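PDB 1Y71: kinase-associated protein B from Bacillus cereus, which is of unknown function, but has an SH3-like barrel followed by helices and may act as a partner or regulator of a protein kinase. Local coordinates for residues 22-27 with 87-92; 35-40 with 79-84. All coordinates share one frame; numbering follows the deposited sequence.

How the interactions relate
Both interactions belong to one small SH3-like barrel, and their centres lie about 10 Å apart. Their first segments, 22-27 and 35-40, are antiparallel neighbours in the sheet, joined where Ile24 O and Leu40 N come within 2.8 Å in a probable hydrogen bond. The second segments follow each other in the chain: 79-84 holds the last strand, and 87-92 leads on into helix 91-104. Along the chain the order is 22-27, 35-40, 79-84, 87-92, which nests interaction 2 inside the loop that interaction 1 closes. Interaction 2 packs the barrel interior, while interaction 1 ties the exit segment to the barrel. Both reach the second subunit, so barrel, helical region and dimer contact meet in a compact area.

Interaction 1 of 2, residues 22-27 with 87-92; sequences KYIGEV and EIPDYT
Ile24 reaches out from strand 21-31 and lays its side chain against Ile88 and Pro89, two residues of the segment that leads into helix 91-104. Its two branches divide the work. CG1 lies anti to the carbonyl carbon (chi1 -66°) and brings CD1 to 3.7 Å from Pro89 CD. The methyl CG2 comes within 4.2 Å of Ile88 CG1, where the two isoleucine side chains pass at a slant. A beta-branched isoleucine suits this place, because it serves two apolar partners from one strand position while its extended backbone still bonds to strand 34-42.

Proline is equally apt on the other side: it offers an apolar ring carbon, CD, and restricts the backbone just before the helix. It also touches Ala41, and behind it Asp90 takes the N-cap position, its OD1 accepting a hydrogen bond from Glu93 N. Two tyrosines then bind the same loop residue from both segments, Tyr23 OH to Leu68 N and Tyr91 OH to Leu68 O.

The outer side of the connection faces the second subunit, where Ile88 packs on Ile88 of that chain and Glu87 OE2 bonds to Thr92 OG1 of that chain. Apolar contacts thus dock the linker between an SH3-like barrel and the capped start of helix 91-104, the first helix after the barrel.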
ATOM      1  N   LYS B  22     -14.991   3.789   0.930  1.00 20.02           N
ATOM      2  CA  LYS B  22     -13.886   4.655   1.358  1.00 21.03           C
ATOM      3  C   LYS B  22     -12.577   3.990   0.997  1.00 20.83           C
ATOM      4  O   LYS B  22     -12.393   2.788   1.269  1.00 21.48           O
ATOM      5  CB  LYS B  22     -13.939   4.935   2.869  1.00 21.28           C
ATOM      6  CG  LYS B  22     -12.970   6.049   3.262  1.00 21.67           C
ATOM      7  CD  LYS B  22     -13.124   6.469   4.780  1.00 24.18           C
ATOM      8  CE  LYS B  22     -12.385   7.768   5.057  1.00 25.54           C
ATOM      9  NZ  LYS B  22     -12.557   8.147   6.503  1.00 30.75           N
ATOM     10  N   TYR B  23     -11.677   4.774   0.391  1.00 20.58           N
ATOM     11  CA  TYR B  23     -10.434   4.273  -0.199  1.00 20.35           C
ATOM     12  C   TYR B  23      -9.210   5.078   0.225  1.00 20.56           C
ATOM     13  O   TYR B  23      -9.306   6.261   0.546  1.00 21.83           O
ATOM     14  CB  TYR B  23     -10.545   4.328  -1.766  1.00 18.83           C
ATOM     15  CG  TYR B  23     -11.761   3.574  -2.281  1.00 18.85           C
ATOM     16  CD1 TYR B  23     -11.691   2.221  -2.530  1.00 17.13           C
ATOM     17  CD2 TYR B  23     -13.015   4.201  -2.393  1.00 17.21           C
ATOM     18  CE1 TYR B  23     -12.813   1.512  -2.959  1.00 21.31           C
ATOM     19  CE2 TYR B  23     -14.136   3.503  -2.812  1.00 19.63           C
ATOM     20  CZ  TYR B  23     -14.031   2.164  -3.104  1.00 18.39           C
ATOM     21  OH  TYR B  23     -15.137   1.442  -3.508  1.00 19.82           O
ATOM     22  N   ILE B  24      -8.050   4.430   0.202  1.00 19.76           N
ATOM     23  CA  ILE B  24      -6.767   5.148   0.229  1.00 20.25           C
ATOM     24  C   ILE B  24      -6.317   5.227  -1.205  1.00 19.47           C
ATOM     25  O   ILE B  24      -6.404   4.230  -1.965  1.00 19.13           O
ATOM     26  CB  ILE B  24      -5.726   4.415   1.114  1.00 18.69           C
ATOM     27  CG1 ILE B  24      -6.205   4.470   2.562  1.00 18.68           C
ATOM     28  CG2 ILE B  24      -4.270   4.945   0.873  1.00 20.90           C
ATOM     29  CD1 ILE B  24      -5.633   3.392   3.476  1.00 18.37           C
ATOM     30  N   GLY B  25      -5.834   6.398  -1.597  1.00 20.98           N
ATOM     31  CA  GLY B  25      -5.372   6.585  -2.982  1.00 20.36           C
ATOM     32  C   GLY B  25      -4.358   7.685  -3.142  1.00 22.26           C
ATOM     33  O   GLY B  25      -3.864   8.254  -2.172  1.00 21.19           O
ATOM     34  N   GLU B  26      -4.044   7.980  -4.387  1.00 21.19           N
ATOM     35  CA  GLU B  26      -3.070   9.011  -4.687  1.00 22.29           C
ATOM     36  C   GLU B  26      -3.699  10.078  -5.590  1.00 21.28           C
ATOM     37  O   GLU B  26      -4.366   9.745  -6.565  1.00 21.61           O
ATOM     38  CB  GLU B  26      -1.837   8.353  -5.340  1.00 21.95           C
ATOM     39  CG  GLU B  26      -0.747   9.326  -5.705  1.00 25.59           C
ATOM     40  CD  GLU B  26       0.276   8.730  -6.635  1.00 28.19           C
ATOM     41  OE1 GLU B  26       0.077   7.600  -7.145  1.00 25.84           O
ATOM     42  OE2 GLU B  26       1.283   9.424  -6.867  1.00 30.01           O
ATOM     43  N   VAL B  27      -3.550  11.345  -5.234  1.00 20.70           N
ATOM     44  CA  VAL B  27      -4.048  12.421  -6.093  1.00 21.94           C
ATOM     45  C   VAL B  27      -3.226  12.421  -7.387  1.00 23.41           C
ATOM     46  O   VAL B  27      -1.999  12.496  -7.340  1.00 24.11           O
ATOM     47  CB  VAL B  27      -3.998  13.793  -5.379  1.00 21.34           C
ATOM     48  CG1 VAL B  27      -4.328  14.955  -6.350  1.00 21.57           C
ATOM     49  CG2 VAL B  27      -4.951  13.793  -4.161  1.00 20.76           C
ATOM     50  N   GLU B  87       0.070   3.926   6.892  1.00 19.26           N
ATOM     51  CA  GLU B  87       0.623   2.939   5.965  1.00 20.12           C
ATOM     52  C   GLU B  87      -0.417   2.608   4.929  1.00 19.86           C
ATOM     53  O   GLU B  87      -1.618   2.722   5.182  1.00 19.13           O
ATOM     54  CB  GLU B  87       1.117   1.665   6.689  1.00 19.69           C
ATOM     55  CG  GLU B  87       2.333   1.916   7.612  1.00 20.53           C
ATOM     56  CD  GLU B  87       2.878   0.650   8.214  1.00 20.83           C
ATOM     57  OE1 GLU B  87       2.344  -0.432   7.920  1.00 21.86           O
ATOM     58  OE2 GLU B  87       3.849   0.723   8.994  1.00 20.44           O
ATOM     59  N   ILE B  88       0.051   2.226   3.749  1.00 19.76           N
ATOM     60  CA  ILE B  88      -0.848   1.842   2.683  1.00 19.15           C
ATOM     61  C   ILE B  88      -0.941   0.314   2.681  1.00 19.20           C
ATOM     62  O   ILE B  88       0.062  -0.382   2.468  1.00 20.88           O
ATOM     63  CB  ILE B  88      -0.384   2.385   1.298  1.00 18.54           C
ATOM     64  CG1 ILE B  88      -0.237   3.915   1.359  1.00 19.68           C
ATOM     65  CG2 ILE B  88      -1.373   1.927   0.175  1.00 19.24           C
ATOM     66  CD1 ILE B  88       0.328   4.494   0.117  1.00 25.96           C
ATOM     67  N   PRO B  89      -2.134  -0.220   2.947  1.00 20.38           N
ATOM     68  CA  PRO B  89      -2.288  -1.662   2.964  1.00 21.23           C
ATOM     69  C   PRO B  89      -2.241  -2.220   1.548  1.00 20.28           C
ATOM     70  O   PRO B  89      -2.460  -1.486   0.597  1.00 20.71           O
ATOM     71  CB  PRO B  89      -3.694  -1.884   3.539  1.00 20.41           C
ATOM     72  CG  PRO B  89      -4.398  -0.624   3.402  1.00 21.46           C
ATOM     73  CD  PRO B  89      -3.385   0.495   3.258  1.00 22.27           C
ATOM     74  N   ASP B  90      -1.963  -3.513   1.440  1.00 20.46           N
ATOM     75  CA  ASP B  90      -2.071  -4.227   0.181  1.00 20.65           C
ATOM     76  C   ASP B  90      -3.515  -4.190  -0.289  1.00 19.58           C
ATOM     77  O   ASP B  90      -4.433  -4.465   0.511  1.00 20.01           O
ATOM     78  CB  ASP B  90      -1.667  -5.688   0.377  1.00 20.34           C
ATOM     79  CG  ASP B  90      -1.827  -6.488  -0.878  1.00 22.24           C
ATOM     80  OD1 ASP B  90      -2.801  -7.287  -1.017  1.00 21.91           O
ATOM     81  OD2 ASP B  90      -0.945  -6.318  -1.726  1.00 25.27           O
ATOM     82  N   TYR B  91      -3.731  -3.855  -1.567  1.00 20.33           N
ATOM     83  CA  TYR B  91      -5.079  -3.592  -2.059  1.00 19.27           C
ATOM     84  C   TYR B  91      -5.928  -4.839  -1.774  1.00 19.87           C
ATOM     85  O   TYR B  91      -7.011  -4.752  -1.193  1.00 19.12           O
ATOM     86  CB  TYR B  91      -5.111  -3.284  -3.583  1.00 20.52           C
ATOM     87  CG  TYR B  91      -6.543  -3.237  -4.120  1.00 18.86           C
ATOM     88  CD1 TYR B  91      -7.252  -2.041  -4.159  1.00 18.33           C
ATOM     89  CD2 TYR B  91      -7.177  -4.393  -4.553  1.00 20.42           C
ATOM     90  CE1 TYR B  91      -8.558  -1.992  -4.608  1.00 15.44           C
ATOM     91  CE2 TYR B  91      -8.501  -4.378  -5.017  1.00 21.24           C
ATOM     92  CZ  TYR B  91      -9.180  -3.183  -5.047  1.00 19.73           C
ATOM     93  OH  TYR B  91     -10.478  -3.183  -5.492  1.00 19.82           O
ATOM     94  N   THR B  92      -5.452  -6.002  -2.206  1.00 19.16           N
ATOM     95  CA  THR B  92      -6.234  -7.233  -2.088  1.00 18.88           C
ATOM     96  C   THR B  92      -6.564  -7.610  -0.650  1.00 18.87           C
ATOM     97  O   THR B  92      -7.731  -7.913  -0.323  1.00 15.92           O
ATOM     98  CB  THR B  92      -5.531  -8.398  -2.855  1.00 19.51           C
ATOM     99  OG1 THR B  92      -5.558  -8.071  -4.241  1.00 20.19           O
ATOM    100  CG2 THR B  92      -6.226  -9.752  -2.631  1.00 21.94           C
TER

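Interaction 2 of 2, residues 35-40 with 79-84; sequences YVVKVL and QMVKKY
Tyr35, near the start of strand 34-42, lies against Val81 of strand 81-83, its ring atom CD2 4.1 Å from Val81 CG2. The ring reaches this methyl because CG sits beside the backbone N (chi1 -66°), and the two side chains pass at a slant. Tyrosine suits a place that is apolar along the ring but polar at the far end: the hydroxyl is hydrogen-bonded to Phe8 N, and the ring also meets that of Phe8 edge-to-face.

Val36 and, two residues on, Lys38 project from the opposite side of the strand, where both touch Thr28 on the neighbouring strand 21-31. Between them, the side chain of Val37 again points to the interior, as alternation along an extended strand requires. Its CG2 comes to 4.4 Å from Val81 CG2, so a single methyl of Val81 serves both inward residues. Val81 in turn also packs on Ile76, Val14 and Phe8, and its compact, branched shape fits such many-sided company.

Strands 34-42 and 81-83 are not sheet neighbours; they approach through side chains, with 7.8 Å between the CA atoms of Tyr35 and Val81. Such packing across the interior of a curled five-stranded sheet, its last strand entered through a short 3-10 turn, is characteristic of the SH3-like barrel.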
ATOM      1  N   TYR B  35     -10.902  16.042  -7.188  1.00 32.26           N
ATOM      2  CA  TYR B  35      -9.608  15.443  -7.441  1.00 31.69           C
ATOM      3  C   TYR B  35      -9.810  14.125  -8.133  1.00 30.10           C
ATOM      4  O   TYR B  35     -10.741  13.397  -7.810  1.00 28.91           O
ATOM      5  CB  TYR B  35      -8.869  15.214  -6.122  1.00 32.94           C
ATOM      6  CG  TYR B  35      -8.529  16.512  -5.447  1.00 35.84           C
ATOM      7  CD1 TYR B  35      -7.378  17.213  -5.810  1.00 35.23           C
ATOM      8  CD2 TYR B  35      -9.377  17.065  -4.463  1.00 36.89           C
ATOM      9  CE1 TYR B  35      -7.062  18.414  -5.236  1.00 36.55           C
ATOM     10  CE2 TYR B  35      -9.065  18.285  -3.872  1.00 38.18           C
ATOM     11  CZ  TYR B  35      -7.894  18.952  -4.267  1.00 38.49           C
ATOM     12  OH  TYR B  35      -7.544  20.161  -3.701  1.00 38.68           O
ATOM     13  N   VAL B  36      -8.911  13.815  -9.068  1.00 28.88           N
ATOM     14  CA  VAL B  36      -8.826  12.486  -9.616  1.00 28.03           C
ATOM     15  C   VAL B  36      -7.937  11.728  -8.626  1.00 27.23           C
ATOM     16  O   VAL B  36      -6.827  12.187  -8.297  1.00 26.40           O
ATOM     17  CB  VAL B  36      -8.240  12.451 -11.066  1.00 27.98           C
ATOM     18  CG1 VAL B  36      -8.249  11.049 -11.577  1.00 28.84           C
ATOM     19  CG2 VAL B  36      -9.087  13.354 -12.014  1.00 28.85           C
ATOM     20  N   VAL B  37      -8.452  10.599  -8.130  1.00 25.28           N
ATOM     21  CA  VAL B  37      -7.747   9.767  -7.144  1.00 23.77           C
ATOM     22  C   VAL B  37      -7.498   8.386  -7.751  1.00 23.55           C
ATOM     23  O   VAL B  37      -8.445   7.727  -8.228  1.00 22.03           O
ATOM     24  CB  VAL B  37      -8.585   9.680  -5.803  1.00 24.88           C
ATOM     25  CG1 VAL B  37      -7.978   8.690  -4.782  1.00 24.97           C
ATOM     26  CG2 VAL B  37      -8.745  11.085  -5.169  1.00 23.95           C
ATOM     27  N   LYS B  38      -6.233   7.962  -7.742  1.00 21.64           N
ATOM     28  CA  LYS B  38      -5.860   6.612  -8.118  1.00 22.14           C
ATOM     29  C   LYS B  38      -5.968   5.724  -6.889  1.00 21.23           C
ATOM     30  O   LYS B  38      -5.236   5.905  -5.904  1.00 19.32           O
ATOM     31  CB  LYS B  38      -4.440   6.591  -8.701  1.00 22.26           C
ATOM     32  CG  LYS B  38      -3.918   5.234  -9.237  1.00 26.75           C
ATOM     33  CD  LYS B  38      -2.362   5.191  -9.189  1.00 26.00           C
ATOM     34  CE  LYS B  38      -1.633   5.805 -10.374  1.00 35.16           C
ATOM     35  NZ  LYS B  38      -0.130   6.026 -10.050  1.00 33.61           N
ATOM     36  N   VAL B  39      -6.851   4.735  -6.968  1.00 19.14           N
ATOM     37  CA  VAL B  39      -7.163   3.871  -5.819  1.00 18.16           C
ATOM     38  C   VAL B  39      -5.995   2.918  -5.531  1.00 18.18           C
ATOM     39  O   VAL B  39      -5.497   2.212  -6.425  1.00 16.69           O
ATOM     40  CB  VAL B  39      -8.472   3.071  -6.047  1.00 18.57           C
ATOM     41  CG1 VAL B  39      -8.713   2.028  -4.939  1.00 15.26           C
ATOM     42  CG2 VAL B  39      -9.644   3.993  -6.153  1.00 16.90           C
ATOM     43  N   LEU B  40      -5.561   2.900  -4.271  1.00 16.51           N
ATOM     44  CA  LEU B  40      -4.502   1.971  -3.848  1.00 17.58           C
ATOM     45  C   LEU B  40      -4.940   0.897  -2.850  1.00 18.40           C
ATOM     46  O   LEU B  40      -4.334  -0.191  -2.779  1.00 18.34           O
ATOM     47  CB  LEU B  40      -3.317   2.751  -3.271  1.00 16.76           C
ATOM     48  CG  LEU B  40      -2.674   3.746  -4.226  1.00 19.46           C
ATOM     49  CD1 LEU B  40      -1.668   4.649  -3.467  1.00 18.38           C
ATOM     50  CD2 LEU B  40      -2.002   3.088  -5.481  1.00 21.05           C
ATOM     51  N   GLN B  79     -14.462  17.816  -0.890  1.00 29.58           N
ATOM     52  CA  GLN B  79     -14.928  17.730   0.509  1.00 29.89           C
ATOM     53  C   GLN B  79     -14.782  16.313   1.041  1.00 28.46           C
ATOM     54  O   GLN B  79     -14.767  16.091   2.263  1.00 27.92           O
ATOM     55  CB  GLN B  79     -16.425  18.074   0.626  1.00 30.83           C
ATOM     56  CG  GLN B  79     -16.926  19.091  -0.398  1.00 35.15           C
ATOM     57  CD  GLN B  79     -17.722  18.459  -1.523  1.00 39.31           C
ATOM     58  OE1 GLN B  79     -18.720  17.774  -1.292  1.00 41.12           O
ATOM     59  NE2 GLN B  79     -17.303  18.714  -2.744  1.00 41.57           N
HETATM   60  N   MSE B  80     -14.711  15.361   0.112  1.00 26.86           N
HETATM   61  CA  MSE B  80     -14.709  13.946   0.456  1.00 25.53           C
HETATM   62  C   MSE B  80     -13.278  13.394   0.400  1.00 24.57           C
HETATM   63  O   MSE B  80     -13.084  12.181   0.506  1.00 22.92           O
HETATM   64  CB  MSE B  80     -15.644  13.163  -0.498  1.00 25.27           C
HETATM   65  CG  MSE B  80     -17.050  13.786  -0.620  1.00 27.69           C
HETATM   66 SE   MSE B  80     -17.878  13.854   1.143  0.90 33.34          SE
HETATM   67  CE  MSE B  80     -18.599  12.072   1.233  1.00 29.72           C
ATOM     68  N   VAL B  81     -12.305  14.283   0.183  1.00 23.70           N
ATOM     69  CA  VAL B  81     -10.892  13.911   0.128  1.00 23.51           C
ATOM     70  C   VAL B  81     -10.145  14.431   1.376  1.00 24.45           C
ATOM     71  O   VAL B  81     -10.303  15.603   1.771  1.00 24.44           O
ATOM     72  CB  VAL B  81     -10.193  14.397  -1.195  1.00 22.94           C
ATOM     73  CG1 VAL B  81      -8.700  13.971  -1.230  1.00 21.15           C
ATOM     74  CG2 VAL B  81     -10.896  13.837  -2.430  1.00 24.08           C
ATOM     75  N   LYS B  82      -9.337  13.579   1.996  1.00 24.25           N
ATOM     76  CA  LYS B  82      -8.569  13.983   3.190  1.00 24.95           C
ATOM     77  C   LYS B  82      -7.124  13.471   3.106  1.00 25.01           C
ATOM     78  O   LYS B  82      -6.913  12.361   2.624  1.00 23.12           O
ATOM     79  CB  LYS B  82      -9.230  13.402   4.439  1.00 26.03           C
ATOM     80  CG  LYS B  82      -8.915  14.194   5.679  1.00 31.29           C
ATOM     81  CD  LYS B  82      -8.620  13.310   6.881  1.00 38.85           C
ATOM     82  CE  LYS B  82      -9.817  13.249   7.814  1.00 40.87           C
ATOM     83  NZ  LYS B  82     -10.407  14.615   7.997  1.00 44.63           N
ATOM     84  N   LYS B  83      -6.138  14.279   3.547  1.00 25.30           N
ATOM     85  CA  LYS B  83      -4.729  13.835   3.633  1.00 25.51           C
ATOM     86  C   LYS B  83      -4.623  12.545   4.448  1.00 23.91           C
ATOM     87  O   LYS B  83      -5.236  12.430   5.513  1.00 21.43           O
ATOM     88  CB  LYS B  83      -3.878  14.923   4.321  1.00 26.39           C
ATOM     89  CG  LYS B  83      -2.367  14.711   4.153  1.00 28.17           C
ATOM     90  CD  LYS B  83      -1.557  15.955   4.573  1.00 30.36           C
ATOM     91  CE  LYS B  83      -0.056  15.683   4.424  1.00 37.18           C
ATOM     92  NZ  LYS B  83       0.387  15.147   3.075  1.00 38.79           N
ATOM     93  N   TYR B  84      -3.856  11.568   3.956  1.00 22.62           N
ATOM     94  CA  TYR B  84      -3.685  10.329   4.707  1.00 22.75           C
ATOM     95  C   TYR B  84      -2.177  10.027   4.855  1.00 22.36           C
ATOM     96  O   TYR B  84      -1.500   9.840   3.868  1.00 21.08           O
ATOM     97  CB  TYR B  84      -4.427   9.162   4.045  1.00 22.28           C
ATOM     98  CG  TYR B  84      -4.169   7.821   4.712  1.00 21.92           C
ATOM     99  CD1 TYR B  84      -4.803   7.486   5.913  1.00 21.59           C
ATOM    100  CD2 TYR B  84      -3.269   6.905   4.163  1.00 20.46           C
ATOM    101  CE1 TYR B  84      -4.569   6.263   6.526  1.00 22.26           C
ATOM    102  CE2 TYR B  84      -3.033   5.679   4.782  1.00 21.30           C
ATOM    103  CZ  TYR B  84      -3.687   5.376   5.956  1.00 20.85           C
ATOM    104  OH  TYR B  84      -3.449   4.173   6.559  1.00 23.45           O
TER